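Local atomic coordinates of peptidoglycan glycosyltransferase (Atopobium parvulum, PDB entry 4OVD), a protein that belongs to the penicillin-binding proteins and combines a dimerisation domain with a penicillin-binding domain of the transpeptidase family. Residues A[306-311]-A[366-371]; A[376-381]-A[412-417]; A[523-528]-A[555-560]. One frame throughout, in Å; residues are numbered along the deposited sequence.

Interaction 1. Residues A[306-311]-A[366-371]; sequences VDNNLF and DKRFAE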
ATOM      1  N   VAL A 306       3.313 -19.502  11.314  1.00 32.22           N
ATOM      2  CA  VAL A 306       2.540 -19.517  12.530  1.00 33.20           C
ATOM      3  C   VAL A 306       1.158 -20.062  12.241  1.00 33.82           C
ATOM      4  O   VAL A 306       0.633 -20.917  12.947  1.00 37.46           O
ATOM      5  CB  VAL A 306       2.442 -18.098  13.106  1.00 33.13           C
ATOM      6  CG1 VAL A 306       1.391 -18.062  14.233  1.00 40.43           C
ATOM      7  CG2 VAL A 306       3.792 -17.634  13.633  1.00 33.00           C
ATOM      8  N   ASP A 307       0.563 -19.611  11.152  1.00 33.17           N
ATOM      9  CA  ASP A 307      -0.774 -20.066  10.856  1.00 35.42           C
ATOM     10  C   ASP A 307      -0.741 -21.525  10.522  1.00 39.87           C
ATOM     11  O   ASP A 307      -1.735 -22.182  10.621  1.00 36.68           O
ATOM     12  CB  ASP A 307      -1.431 -19.302   9.716  1.00 39.41           C
ATOM     13  CG  ASP A 307      -2.979 -19.373   9.827  1.00 47.30           C
ATOM     14  OD1 ASP A 307      -3.563 -19.017  10.922  1.00 44.10           O
ATOM     15  OD2 ASP A 307      -3.576 -19.793   8.828  1.00 48.62           O
ATOM     16  N   ASN A 308       0.378 -22.040  10.046  1.00 38.52           N
ATOM     17  CA  ASN A 308       0.450 -23.494   9.796  1.00 36.57           C
ATOM     18  C   ASN A 308       0.921 -24.271  11.049  1.00 34.33           C
ATOM     19  O   ASN A 308       1.158 -25.459  10.992  1.00 33.98           O
ATOM     20  CB  ASN A 308       1.373 -23.763   8.634  1.00 37.02           C
ATOM     21  CG  ASN A 308       0.649 -23.669   7.293  1.00 41.61           C
ATOM     22  OD1 ASN A 308       0.034 -24.596   6.894  1.00 42.62           O
ATOM     23  ND2 ASN A 308       0.800 -22.587   6.596  1.00 43.47           N
ATOM     24  N   ASN A 309       1.129 -23.563  12.155  1.00 33.17           N
ATOM     25  CA  ASN A 309       1.504 -24.172  13.447  1.00 38.14           C
ATOM     26  C   ASN A 309       2.878 -24.855  13.381  1.00 36.95           C
ATOM     27  O   ASN A 309       3.113 -25.921  13.941  1.00 37.42           O
ATOM     28  CB  ASN A 309       0.439 -25.157  13.941  1.00 41.47           C
ATOM     29  CG  ASN A 309      -0.963 -24.509  14.175  1.00 45.03           C
ATOM     30  OD1 ASN A 309      -1.965 -25.077  13.819  1.00 49.19           O
ATOM     31  ND2 ASN A 309      -1.008 -23.328  14.717  1.00 42.54           N
ATOM     32  N   LEU A 310       3.794 -24.175  12.731  1.00 34.73           N
ATOM     33  CA  LEU A 310       5.104 -24.693  12.564  1.00 34.52           C
ATOM     34  C   LEU A 310       6.085 -24.062  13.520  1.00 31.08           C
ATOM     35  O   LEU A 310       7.197 -24.553  13.662  1.00 33.07           O
ATOM     36  CB  LEU A 310       5.567 -24.468  11.139  1.00 36.14           C
ATOM     37  CG  LEU A 310       4.676 -25.129  10.086  1.00 38.02           C
ATOM     38  CD1 LEU A 310       5.200 -24.762   8.719  1.00 39.53           C
ATOM     39  CD2 LEU A 310       4.563 -26.629  10.187  1.00 40.57           C
ATOM     40  N   PHE A 311       5.684 -22.967  14.136  1.00 28.81           N
ATOM     41  CA  PHE A 311       6.458 -22.318  15.166  1.00 26.55           C
ATOM     42  C   PHE A 311       5.613 -21.233  15.729  1.00 29.56           C
ATOM     43  O   PHE A 311       4.541 -20.912  15.178  1.00 32.01           O
ATOM     44  CB  PHE A 311       7.771 -21.677  14.602  1.00 32.66           C
ATOM     45  CG  PHE A 311       7.606 -20.902  13.320  1.00 32.98           C
ATOM     46  CD1 PHE A 311       7.101 -19.632  13.308  1.00 32.11           C
ATOM     47  CD2 PHE A 311       8.018 -21.476  12.103  1.00 31.28           C
ATOM     48  CE1 PHE A 311       6.990 -18.914  12.111  1.00 36.15           C
ATOM     49  CE2 PHE A 311       7.874 -20.780  10.915  1.00 32.16           C
ATOM     50  CZ  PHE A 311       7.367 -19.495  10.928  1.00 35.23           C
ATOM     51  N   ASP A 366       8.518 -25.130   0.581  1.00 39.05           N
ATOM     52  CA  ASP A 366       8.065 -24.316  -0.540  1.00 45.93           C
ATOM     53  C   ASP A 366       6.586 -24.419  -0.799  1.00 42.89           C
ATOM     54  O   ASP A 366       5.942 -23.448  -1.096  1.00 39.63           O
ATOM     55  CB  ASP A 366       8.831 -24.744  -1.806  1.00 43.62           C
ATOM     56  CG  ASP A 366      10.269 -24.251  -1.769  1.00 53.65           C
ATOM     57  OD1 ASP A 366      10.609 -23.424  -0.854  1.00 47.86           O
ATOM     58  OD2 ASP A 366      11.025 -24.634  -2.672  1.00 49.30           O
ATOM     59  N   LYS A 367       6.070 -25.620  -0.703  1.00 38.69           N
ATOM     60  CA  LYS A 367       4.648 -25.842  -0.943  1.00 42.17           C
ATOM     61  C   LYS A 367       3.750 -25.022  -0.035  1.00 42.66           C
ATOM     62  O   LYS A 367       2.836 -24.358  -0.540  1.00 40.05           O
ATOM     63  CB  LYS A 367       4.312 -27.330  -0.796  1.00 45.70           C
ATOM     64  CG  LYS A 367       2.820 -27.612  -0.963  1.00 49.54           C
ATOM     65  CD  LYS A 367       2.571 -29.099  -1.188  1.00 55.42           C
ATOM     66  CE  LYS A 367       1.087 -29.368  -1.103  1.00 60.60           C
ATOM     67  NZ  LYS A 367       0.856 -30.770  -1.442  1.00 74.17           N
ATOM     68  N   ARG A 368       3.939 -25.120   1.297  1.00 40.12           N
ATOM     69  CA  ARG A 368       3.108 -24.333   2.217  1.00 41.54           C
ATOM     70  C   ARG A 368       3.413 -22.873   2.063  1.00 37.28           C
ATOM     71  O   ARG A 368       2.521 -22.034   2.241  1.00 33.90           O
ATOM     72  CB  ARG A 368       3.236 -24.783   3.692  1.00 39.51           C
ATOM     73  CG  ARG A 368       2.565 -26.123   3.954  1.00 47.04           C
ATOM     74  CD  ARG A 368       2.701 -26.622   5.385  1.00 47.08           C
ATOM     75  NE  ARG A 368       4.098 -26.868   5.738  1.00 43.67           N
ATOM     76  CZ  ARG A 368       4.470 -27.778   6.625  1.00 48.95           C
ATOM     77  NH1 ARG A 368       3.542 -28.547   7.182  1.00 43.75           N
ATOM     78  NH2 ARG A 368       5.777 -27.944   6.920  1.00 48.94           N
ATOM     79  N   PHE A 369       4.658 -22.555   1.697  1.00 36.28           N
ATOM     80  CA  PHE A 369       5.011 -21.159   1.500  1.00 34.80           C
ATOM     81  C   PHE A 369       4.256 -20.610   0.318  1.00 37.55           C
ATOM     82  O   PHE A 369       3.597 -19.585   0.417  1.00 36.25           O
ATOM     83  CB  PHE A 369       6.512 -20.975   1.254  1.00 35.59           C
ATOM     84  CG  PHE A 369       6.940 -19.533   1.096  1.00 35.54           C
ATOM     85  CD1 PHE A 369       7.020 -18.678   2.207  1.00 35.83           C
ATOM     86  CD2 PHE A 369       7.288 -19.051  -0.111  1.00 36.58           C
ATOM     87  CE1 PHE A 369       7.447 -17.412   2.061  1.00 37.89           C
ATOM     88  CE2 PHE A 369       7.753 -17.752  -0.258  1.00 37.72           C
ATOM     89  CZ  PHE A 369       7.856 -16.943   0.833  1.00 37.52           C
ATOM     90  N   ALA A 370       4.390 -21.264  -0.826  1.00 38.41           N
ATOM     91  CA  ALA A 370       3.705 -20.805  -2.024  1.00 37.04           C
ATOM     92  C   ALA A 370       2.179 -20.787  -1.817  1.00 38.92           C
ATOM     93  O   ALA A 370       1.476 -19.926  -2.357  1.00 39.83           O
ATOM     94  CB  ALA A 370       4.087 -21.649  -3.213  1.00 41.45           C
ATOM     95  N   GLU A 371       1.629 -21.720  -1.051  1.00 37.13           N
ATOM     96  CA  GLU A 371       0.182 -21.658  -0.818  1.00 40.47           C
ATOM     97  C   GLU A 371      -0.184 -20.454   0.003  1.00 38.02           C
ATOM     98  O   GLU A 371      -1.179 -19.803  -0.272  1.00 38.02           O
ATOM     99  CB  GLU A 371      -0.361 -22.923  -0.150  1.00 45.16           C
ATOM    100  CG  GLU A 371      -0.418 -24.078  -1.149  1.00 57.46           C
ATOM    101  CD  GLU A 371      -0.673 -25.417  -0.489  1.00 68.01           C
ATOM    102  OE1 GLU A 371      -0.598 -25.512   0.763  1.00 77.31           O
ATOM    103  OE2 GLU A 371      -0.901 -26.379  -1.244  1.00 64.89           O
TER
HETATM  104  O   HOH W   1       0.357 -22.250   3.807  1.00 34.45           O
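Leu310 lays its isobutyl end against the guanidinium of Arg368. Leu310 CD1 sits 3.5 Å above the guanidinium plane of Arg368, shifted toward the rim of the group. Leu310 CD2 joins in and lies 3.7 Å from Arg368 NH1. The two side chains approach from opposite directions. The Arg368 chain is bent at chi3 (-63°), and this turn brings the flat group over to the leucine. Its rotation is restrained by the bond from NE to Ile364 O and, weakly, by NH2 to Leu363 O.

Asn308 meets the aliphatic part of the same arginine. Asn308 OD1 is 3.7 Å from Arg368 CD, with the amide and guanidinium planes 49° apart. The amide nitrogen has two partners. Asn308 ND2 gives one bond to Ile304 O and another to a water at 2.8 Å. That water donates a hydrogen bond to Arg368 O, so it bridges the two segments.

This is a surface contact. It joins the Schellman turn that ends helix 298-307 to the first turn of helix 366-375. The arginine also reaches the carbonyls at the end of helix 353-364, where its positive charge probably suits the helix terminus.

Interaction 2. Residues A[376-381]-A[412-417]; sequences FGIGHT and QGLAIP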
ATOM      1  N   PHE A 376      -2.462 -14.972   0.645  1.00 33.77           N
ATOM      2  CA  PHE A 376      -2.307 -13.569   1.026  1.00 34.68           C
ATOM      3  C   PHE A 376      -2.494 -12.602  -0.143  1.00 36.15           C
ATOM      4  O   PHE A 376      -2.327 -11.355   0.029  1.00 38.93           O
ATOM      5  CB  PHE A 376      -0.948 -13.321   1.652  1.00 31.95           C
ATOM      6  CG  PHE A 376      -0.910 -13.390   3.157  1.00 36.90           C
ATOM      7  CD1 PHE A 376      -1.354 -12.308   3.899  1.00 38.59           C
ATOM      8  CD2 PHE A 376      -0.375 -14.478   3.835  1.00 32.17           C
ATOM      9  CE1 PHE A 376      -1.282 -12.300   5.283  1.00 37.35           C
ATOM     10  CE2 PHE A 376      -0.291 -14.467   5.205  1.00 38.20           C
ATOM     11  CZ  PHE A 376      -0.747 -13.376   5.938  1.00 35.22           C
ATOM     12  N   GLY A 377      -2.801 -13.137  -1.325  1.00 34.94           N
ATOM     13  CA  GLY A 377      -3.028 -12.286  -2.517  1.00 34.70           C
ATOM     14  C   GLY A 377      -1.742 -11.810  -3.234  1.00 34.60           C
ATOM     15  O   GLY A 377      -1.810 -10.990  -4.155  1.00 31.91           O
ATOM     16  N   ILE A 378      -0.590 -12.359  -2.867  1.00 30.99           N
ATOM     17  CA  ILE A 378       0.674 -11.901  -3.453  1.00 29.36           C
ATOM     18  C   ILE A 378       0.728 -12.361  -4.868  1.00 30.68           C
ATOM     19  O   ILE A 378       0.550 -13.521  -5.120  1.00 33.60           O
ATOM     20  CB  ILE A 378       1.871 -12.405  -2.666  1.00 31.50           C
ATOM     21  CG1 ILE A 378       1.770 -11.944  -1.213  1.00 34.20           C
ATOM     22  CG2 ILE A 378       3.159 -11.880  -3.299  1.00 34.62           C
ATOM     23  CD1 ILE A 378       1.510 -10.448  -1.068  1.00 31.08           C
ATOM     24  N   GLY A 379       0.930 -11.436  -5.815  1.00 33.97           N
ATOM     25  CA  GLY A 379       0.894 -11.795  -7.200  1.00 34.66           C
ATOM     26  C   GLY A 379      -0.506 -11.727  -7.788  1.00 36.75           C
ATOM     27  O   GLY A 379      -0.711 -12.184  -8.874  1.00 36.60           O
ATOM     28  N   HIS A 380      -1.473 -11.164  -7.071  1.00 35.74           N
ATOM     29  CA  HIS A 380      -2.838 -11.028  -7.562  1.00 40.89           C
ATOM     30  C   HIS A 380      -3.238  -9.597  -7.344  1.00 39.84           C
ATOM     31  O   HIS A 380      -2.865  -8.988  -6.330  1.00 40.62           O
ATOM     32  CB  HIS A 380      -3.801 -11.906  -6.741  1.00 47.65           C
ATOM     33  CG  HIS A 380      -3.547 -13.367  -6.871  1.00 62.48           C
ATOM     34  ND1 HIS A 380      -4.268 -14.169  -7.724  1.00 68.38           N
ATOM     35  CD2 HIS A 380      -2.657 -14.178  -6.249  1.00 73.31           C
ATOM     36  CE1 HIS A 380      -3.839 -15.416  -7.615  1.00 80.72           C
ATOM     37  NE2 HIS A 380      -2.858 -15.445  -6.732  1.00 79.81           N
ATOM     38  N   THR A 381      -4.042  -9.057  -8.226  1.00 39.51           N
ATOM     39  CA  THR A 381      -4.472  -7.674  -8.039  1.00 38.63           C
ATOM     40  C   THR A 381      -5.298  -7.613  -6.750  1.00 38.03           C
ATOM     41  O   THR A 381      -5.913  -8.552  -6.337  1.00 34.99           O
ATOM     42  CB  THR A 381      -5.278  -7.194  -9.270  1.00 43.04           C
ATOM     43  OG1 THR A 381      -6.180  -8.234  -9.635  1.00 41.10           O
ATOM     44  CG2 THR A 381      -4.366  -6.964 -10.436  1.00 44.12           C
ATOM     45  N   GLN A 412      12.846 -11.269  -1.394  1.00 32.14           N
ATOM     46  CA  GLN A 412      13.641 -11.178  -2.622  1.00 34.73           C
ATOM     47  C   GLN A 412      13.162 -12.206  -3.590  1.00 33.90           C
ATOM     48  O   GLN A 412      12.570 -13.206  -3.207  1.00 33.17           O
ATOM     49  CB  GLN A 412      15.127 -11.284  -2.346  1.00 37.22           C
ATOM     50  CG  GLN A 412      15.536 -10.080  -1.452  1.00 38.62           C
ATOM     51  CD  GLN A 412      17.051  -9.866  -1.333  1.00 41.82           C
ATOM     52  OE1 GLN A 412      17.836 -10.494  -2.036  1.00 39.83           O
ATOM     53  NE2 GLN A 412      17.453  -9.020  -0.395  1.00 44.57           N
ATOM     54  N   GLY A 413      13.418 -11.956  -4.866  1.00 34.86           N
ATOM     55  CA  GLY A 413      12.997 -12.872  -5.932  1.00 38.77           C
ATOM     56  C   GLY A 413      11.558 -12.750  -6.434  1.00 39.81           C
ATOM     57  O   GLY A 413      11.054 -13.658  -7.074  1.00 37.18           O
ATOM     58  N   LEU A 414      10.879 -11.660  -6.074  1.00 32.72           N
ATOM     59  CA  LEU A 414       9.567 -11.329  -6.592  1.00 35.39           C
ATOM     60  C   LEU A 414       9.489  -9.823  -6.651  1.00 32.64           C
ATOM     61  O   LEU A 414      10.196  -9.149  -5.955  1.00 34.09           O
ATOM     62  CB  LEU A 414       8.414 -11.793  -5.714  1.00 34.97           C
ATOM     63  CG  LEU A 414       8.314 -11.746  -4.185  1.00 41.65           C
ATOM     64  CD1 LEU A 414       9.335 -11.031  -3.379  1.00 36.73           C
ATOM     65  CD2 LEU A 414       6.895 -11.590  -3.644  1.00 41.65           C
ATOM     66  N   ALA A 415       8.552  -9.318  -7.424  1.00 31.59           N
ATOM     67  CA  ALA A 415       8.383  -7.892  -7.550  1.00 29.98           C
ATOM     68  C   ALA A 415       6.901  -7.665  -7.613  1.00 28.67           C
ATOM     69  O   ALA A 415       6.169  -8.207  -8.525  1.00 33.23           O
ATOM     70  CB  ALA A 415       9.055  -7.427  -8.815  1.00 29.39           C
ATOM     71  N   ILE A 416       6.445  -6.800  -6.711  1.00 27.46           N
ATOM     72  CA  ILE A 416       5.046  -6.499  -6.573  1.00 27.74           C
ATOM     73  C   ILE A 416       4.837  -5.057  -6.192  1.00 29.62           C
ATOM     74  O   ILE A 416       5.737  -4.417  -5.688  1.00 27.99           O
ATOM     75  CB  ILE A 416       4.430  -7.389  -5.470  1.00 28.34           C
ATOM     76  CG1 ILE A 416       5.129  -7.137  -4.142  1.00 31.27           C
ATOM     77  CG2 ILE A 416       4.439  -8.837  -5.931  1.00 31.71           C
ATOM     78  CD1 ILE A 416       4.762  -8.056  -2.966  1.00 35.49           C
ATOM     79  N   PRO A 417       3.638  -4.548  -6.423  1.00 31.14           N
ATOM     80  CA  PRO A 417       3.347  -3.212  -5.992  1.00 29.00           C
ATOM     81  C   PRO A 417       3.144  -3.284  -4.511  1.00 29.22           C
ATOM     82  O   PRO A 417       2.618  -4.303  -4.020  1.00 30.89           O
ATOM     83  CB  PRO A 417       2.002  -2.901  -6.686  1.00 33.70           C
ATOM     84  CG  PRO A 417       1.391  -4.215  -6.930  1.00 34.73           C
ATOM     85  CD  PRO A 417       2.513  -5.163  -7.155  1.00 34.86           C
TER
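Ile378 reaches Leu414 and Ile416 mainly through one methyl, CG2. Its CB lies beyond 4.5 Å from every atom of 412-417. At CB the chain forks. The CG2 branch stands anti to the backbone N, with CG1 beside that N (chi1 -58°), and this sends CG2 across to the other segment. Ile378 CG2 is 3.8 Å from Leu414 CD2 and 4.2 Å from Ile416 CD1, so a single methyl touches two side chains. The second branch makes less of the contact. Ile378 CG1 has no atom of 412-417 within 4.5 Å, and the tip, Ile378 CD1, comes to 4.5 Å from Ile416 CD1. Both pairs of side chains meet at a slant.

Ile416 places its CG1 between the backbone N and the carbonyl carbon (chi1 60°) and is then extended, which lifts CD1 to the isoleucine opposite. Its other methyl, Ile416 CG2, lies 4.4 Å from Gly379 N. That backbone N is bonded to Gln420 OE1 of helix 418-429.

Ile378 and Gly379 are the central pair of a type II turn closed by His380 N on Gly377 O, at 2.9 Å. Gly379 has phi 88°, a backbone shape that calls for glycine.

The contact is buried, and its side-chain part is apolar. It joins the turn that follows helix 366-375 to the segment leading into helix 418-429. Gln420 and Val421 of helix 418-429 pack on Ile378 and Ile416 respectively.

Interaction 3. Residues A[523-528]-A[555-560]; sequences SDLMVY and TRLNIQ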
ATOM      1  N   SER A 523      -8.731  -0.991  15.299  1.00 55.22           N
ATOM      2  CA  SER A 523      -9.007  -1.334  13.907  1.00 57.48           C
ATOM      3  C   SER A 523      -9.360  -0.127  13.050  1.00 59.10           C
ATOM      4  O   SER A 523     -10.211  -0.198  12.178  1.00 58.87           O
ATOM      5  CB  SER A 523     -10.144  -2.384  13.829  1.00 62.07           C
ATOM      6  OG  SER A 523      -9.831  -3.545  14.600  1.00 67.78           O
ATOM      7  N   ASP A 524      -8.699   0.987  13.298  1.00 53.90           N
ATOM      8  CA  ASP A 524      -9.024   2.167  12.567  1.00 52.98           C
ATOM      9  C   ASP A 524      -7.917   2.733  11.717  1.00 50.65           C
ATOM     10  O   ASP A 524      -8.229   3.530  10.848  1.00 52.06           O
ATOM     11  CB  ASP A 524      -9.496   3.251  13.559  1.00 64.24           C
ATOM     12  CG  ASP A 524     -10.880   2.942  14.187  1.00 58.87           C
ATOM     13  OD1 ASP A 524     -11.796   2.584  13.430  1.00 69.68           O
ATOM     14  OD2 ASP A 524     -11.049   3.116  15.412  1.00 72.28           O
ATOM     15  N   LEU A 525      -6.657   2.350  11.921  1.00 47.04           N
ATOM     16  CA  LEU A 525      -5.590   3.003  11.131  1.00 47.17           C
ATOM     17  C   LEU A 525      -4.275   2.267  10.870  1.00 42.56           C
ATOM     18  O   LEU A 525      -3.588   1.812  11.805  1.00 37.54           O
ATOM     19  CB  LEU A 525      -5.239   4.323  11.833  1.00 44.35           C
ATOM     20  CG  LEU A 525      -4.138   5.173  11.190  1.00 47.66           C
ATOM     21  CD1 LEU A 525      -4.556   5.764   9.847  1.00 49.13           C
ATOM     22  CD2 LEU A 525      -3.845   6.324  12.116  1.00 50.39           C
HETATM   23  N   MSE A 526      -3.867   2.241   9.600  1.00 36.98           N
HETATM   24  CA  MSE A 526      -2.617   1.681   9.228  1.00 34.56           C
HETATM   25  C   MSE A 526      -2.070   2.650   8.198  1.00 39.34           C
HETATM   26  O   MSE A 526      -2.799   3.188   7.358  1.00 39.42           O
HETATM   27  CB  MSE A 526      -2.875   0.296   8.638  1.00 38.42           C
HETATM   28  CG  MSE A 526      -1.647  -0.573   8.512  1.00 50.10           C
HETATM   29 SE   MSE A 526      -2.098  -2.360   7.708  0.74 48.76          SE
HETATM   30  CE  MSE A 526      -2.380  -1.547   5.995  1.00 40.13           C
ATOM     31  N   VAL A 527      -0.775   2.871   8.245  1.00 33.24           N
ATOM     32  CA  VAL A 527      -0.122   3.779   7.348  1.00 34.07           C
ATOM     33  C   VAL A 527       1.125   3.132   6.781  1.00 36.01           C
ATOM     34  O   VAL A 527       1.843   2.359   7.509  1.00 33.30           O
ATOM     35  CB  VAL A 527       0.323   5.002   8.108  1.00 33.45           C
ATOM     36  CG1 VAL A 527       1.322   5.785   7.318  1.00 38.83           C
ATOM     37  CG2 VAL A 527      -0.866   5.824   8.568  1.00 38.18           C
ATOM     38  N   TYR A 528       1.362   3.448   5.504  1.00 34.67           N
ATOM     39  CA  TYR A 528       2.528   2.997   4.763  1.00 30.77           C
ATOM     40  C   TYR A 528       3.300   4.171   4.237  1.00 31.50           C
ATOM     41  O   TYR A 528       2.728   5.096   3.703  1.00 36.69           O
ATOM     42  CB  TYR A 528       2.150   2.113   3.513  1.00 33.14           C
ATOM     43  CG  TYR A 528       3.375   1.851   2.650  1.00 29.49           C
ATOM     44  CD1 TYR A 528       3.718   2.691   1.627  1.00 34.17           C
ATOM     45  CD2 TYR A 528       4.171   0.755   2.862  1.00 33.87           C
ATOM     46  CE1 TYR A 528       4.834   2.432   0.828  1.00 34.11           C
ATOM     47  CE2 TYR A 528       5.279   0.517   2.120  1.00 30.56           C
ATOM     48  CZ  TYR A 528       5.597   1.356   1.086  1.00 32.24           C
ATOM     49  OH  TYR A 528       6.754   1.092   0.357  1.00 34.69           O
ATOM     50  N   THR A 555      -4.916  12.152  14.838  1.00 57.99           N
ATOM     51  CA  THR A 555      -5.583  13.267  15.494  1.00 65.00           C
ATOM     52  C   THR A 555      -6.815  13.599  14.610  1.00 74.59           C
ATOM     53  O   THR A 555      -7.959  13.588  15.060  1.00 66.45           O
ATOM     54  CB  THR A 555      -4.681  14.511  15.677  1.00 71.02           C
ATOM     55  OG1 THR A 555      -4.586  15.243  14.451  1.00 91.89           O
ATOM     56  CG2 THR A 555      -3.297  14.142  16.174  1.00 67.32           C
ATOM     57  N   ARG A 556      -6.562  13.859  13.336  1.00 63.23           N
ATOM     58  CA  ARG A 556      -7.597  14.150  12.380  1.00 66.01           C
ATOM     59  C   ARG A 556      -8.766  13.171  12.463  1.00 63.63           C
ATOM     60  O   ARG A 556      -9.887  13.549  12.211  1.00 67.70           O
ATOM     61  CB  ARG A 556      -7.007  14.103  10.967  1.00 63.78           C
ATOM     62  CG  ARG A 556      -7.923  14.567   9.846  1.00 70.75           C
ATOM     63  CD  ARG A 556      -8.160  16.079   9.867  1.00 76.78           C
ATOM     64  NE  ARG A 556      -8.996  16.480   8.730  1.00 81.86           N
ATOM     65  CZ  ARG A 556     -10.278  16.843   8.786  1.00 80.38           C
ATOM     66  NH1 ARG A 556     -10.922  16.950   9.936  1.00 87.38           N
ATOM     67  NH2 ARG A 556     -10.917  17.150   7.668  1.00 77.97           N
ATOM     68  N   LEU A 557      -8.516  11.912  12.792  1.00 65.34           N
ATOM     69  CA  LEU A 557      -9.608  10.957  12.859  1.00 66.61           C
ATOM     70  C   LEU A 557     -10.086  10.739  14.297  1.00 71.54           C
ATOM     71  O   LEU A 557      -9.727  11.500  15.218  1.00 67.36           O
ATOM     72  CB  LEU A 557      -9.187   9.651  12.197  1.00 67.74           C
ATOM     73  CG  LEU A 557      -8.694   9.746  10.750  1.00 67.69           C
ATOM     74  CD1 LEU A 557      -8.171   8.398  10.299  1.00 61.36           C
ATOM     75  CD2 LEU A 557      -9.769  10.242   9.802  1.00 72.47           C
ATOM     76  N   ASN A 558     -10.887   9.698  14.505  1.00 74.22           N
ATOM     77  CA  ASN A 558     -11.431   9.425  15.864  1.00 96.29           C
ATOM     78  C   ASN A 558     -10.379   9.231  16.969  1.00 77.66           C
ATOM     79  O   ASN A 558     -10.518   9.736  18.056  1.00 73.09           O
ATOM     80  CB  ASN A 558     -12.267   8.112  15.886  1.00100.43           C
ATOM     81  CG  ASN A 558     -13.343   8.037  14.806  1.00102.27           C
ATOM     82  OD1 ASN A 558     -13.721   6.940  14.394  1.00 97.50           O
ATOM     83  ND2 ASN A 558     -13.829   9.183  14.335  1.00109.81           N
ATOM     84  N   ILE A 559      -9.308   8.540  16.590  1.00 83.88           N
ATOM     85  CA  ILE A 559      -8.226   7.987  17.451  1.00 83.80           C
ATOM     86  C   ILE A 559      -7.543   8.998  18.383  1.00 79.81           C
ATOM     87  O   ILE A 559      -6.630   9.720  17.991  1.00 74.13           O
ATOM     88  CB  ILE A 559      -7.268   7.172  16.556  1.00 81.66           C
ATOM     89  CG1 ILE A 559      -8.037   6.539  15.393  1.00 84.42           C
ATOM     90  CG2 ILE A 559      -6.539   6.106  17.365  1.00 80.67           C
ATOM     91  CD1 ILE A 559      -9.266   5.749  15.816  1.00 90.66           C
ATOM     92  N   GLN A 560      -7.881   8.871  19.665  1.00 84.95           N
ATOM     93  CA  GLN A 560      -7.408   9.763  20.740  1.00 96.16           C
ATOM     94  C   GLN A 560      -6.122   9.497  21.539  1.00 94.98           C
ATOM     95  O   GLN A 560      -5.322  10.406  21.738  1.00 91.09           O
ATOM     96  CB  GLN A 560      -8.505   9.850  21.833  1.00105.93           C
ATOM     97  CG  GLN A 560      -9.951  10.037  21.373  1.00115.25           C
ATOM     98  CD  GLN A 560     -10.570   8.780  20.754  1.00120.54           C
ATOM     99  OE1 GLN A 560      -9.916   7.734  20.631  1.00125.18           O
ATOM    100  NE2 GLN A 560     -11.833   8.886  20.344  1.00116.69           N
TER
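The five-stranded antiparallel sheet of the penicillin-binding fold has strand 525-532 in its middle, and here the start of that strand meets the chain leaving helix 542-556. This helix packs on the sheet, and the tail beyond it folds back over the strand's beginning. Two pairs of side chains make the contact.

The first pair is apolar. Leu525 CD1 faces Leu557 CD1 at 4.5 Å, a loose approach of methyl to methyl. Leu525 holds its CG anti to the backbone N (chi1 180°), which carries CD1 out to Leu557. Leu557 is the first residue to leave the helical backbone shape, and its CB points back to the strand. Ala553 of helix 542-556 and Ala252 of strand 248-253 also touch Leu525, so the leucine touches both the helix and the neighbouring strand.

The second pair mixes an acid with a hydrocarbon. Ile559 lays its CG1 branch against the side chain of Asp524, and the two cross at a slant. Ile559 CG1 is 4.0 Å from Asp524 CB, while the methyl beyond it comes closer. That methyl, Ile559 CD1, is 3.6 Å from the carboxylate carbon, Asp524 CG. The carboxylate is turned so that its two oxygens stand at unequal distances from the methyl: Asp524 OD1 is the farther one, 4.7 Å from Ile559 CD1. Both backbones are tied from outside, Ile559 O by Tyr485 OH and Asp524 O by Tyr261 OH.

Packing is tight where the isoleucine ends: Ile559 CD1 lies 3.4 Å from Asp524 CB and 3.2 Å from Asp524 OD2.

The three contacts follow one another along the chain without overlap. Interactions 1 and 2 are neighbours: their centres are about 17 Å apart and their nearest atoms about 5 Å. Helix 366-375 carries the second segment of interaction 1 and runs into the first segment of interaction 2. Helix 298-307 also connects them, because Ile304 accepts from Asn308 and touches Phe376. Interaction 3 lies across the chain's centre from interaction 2, with centres about 26 Å apart. Helix 418-429 spans that gap, packing on Ile378 and Ile416 from one contact and on Met526 from the other. Interactions 1 and 3 are remote, with centres about 31 Å apart.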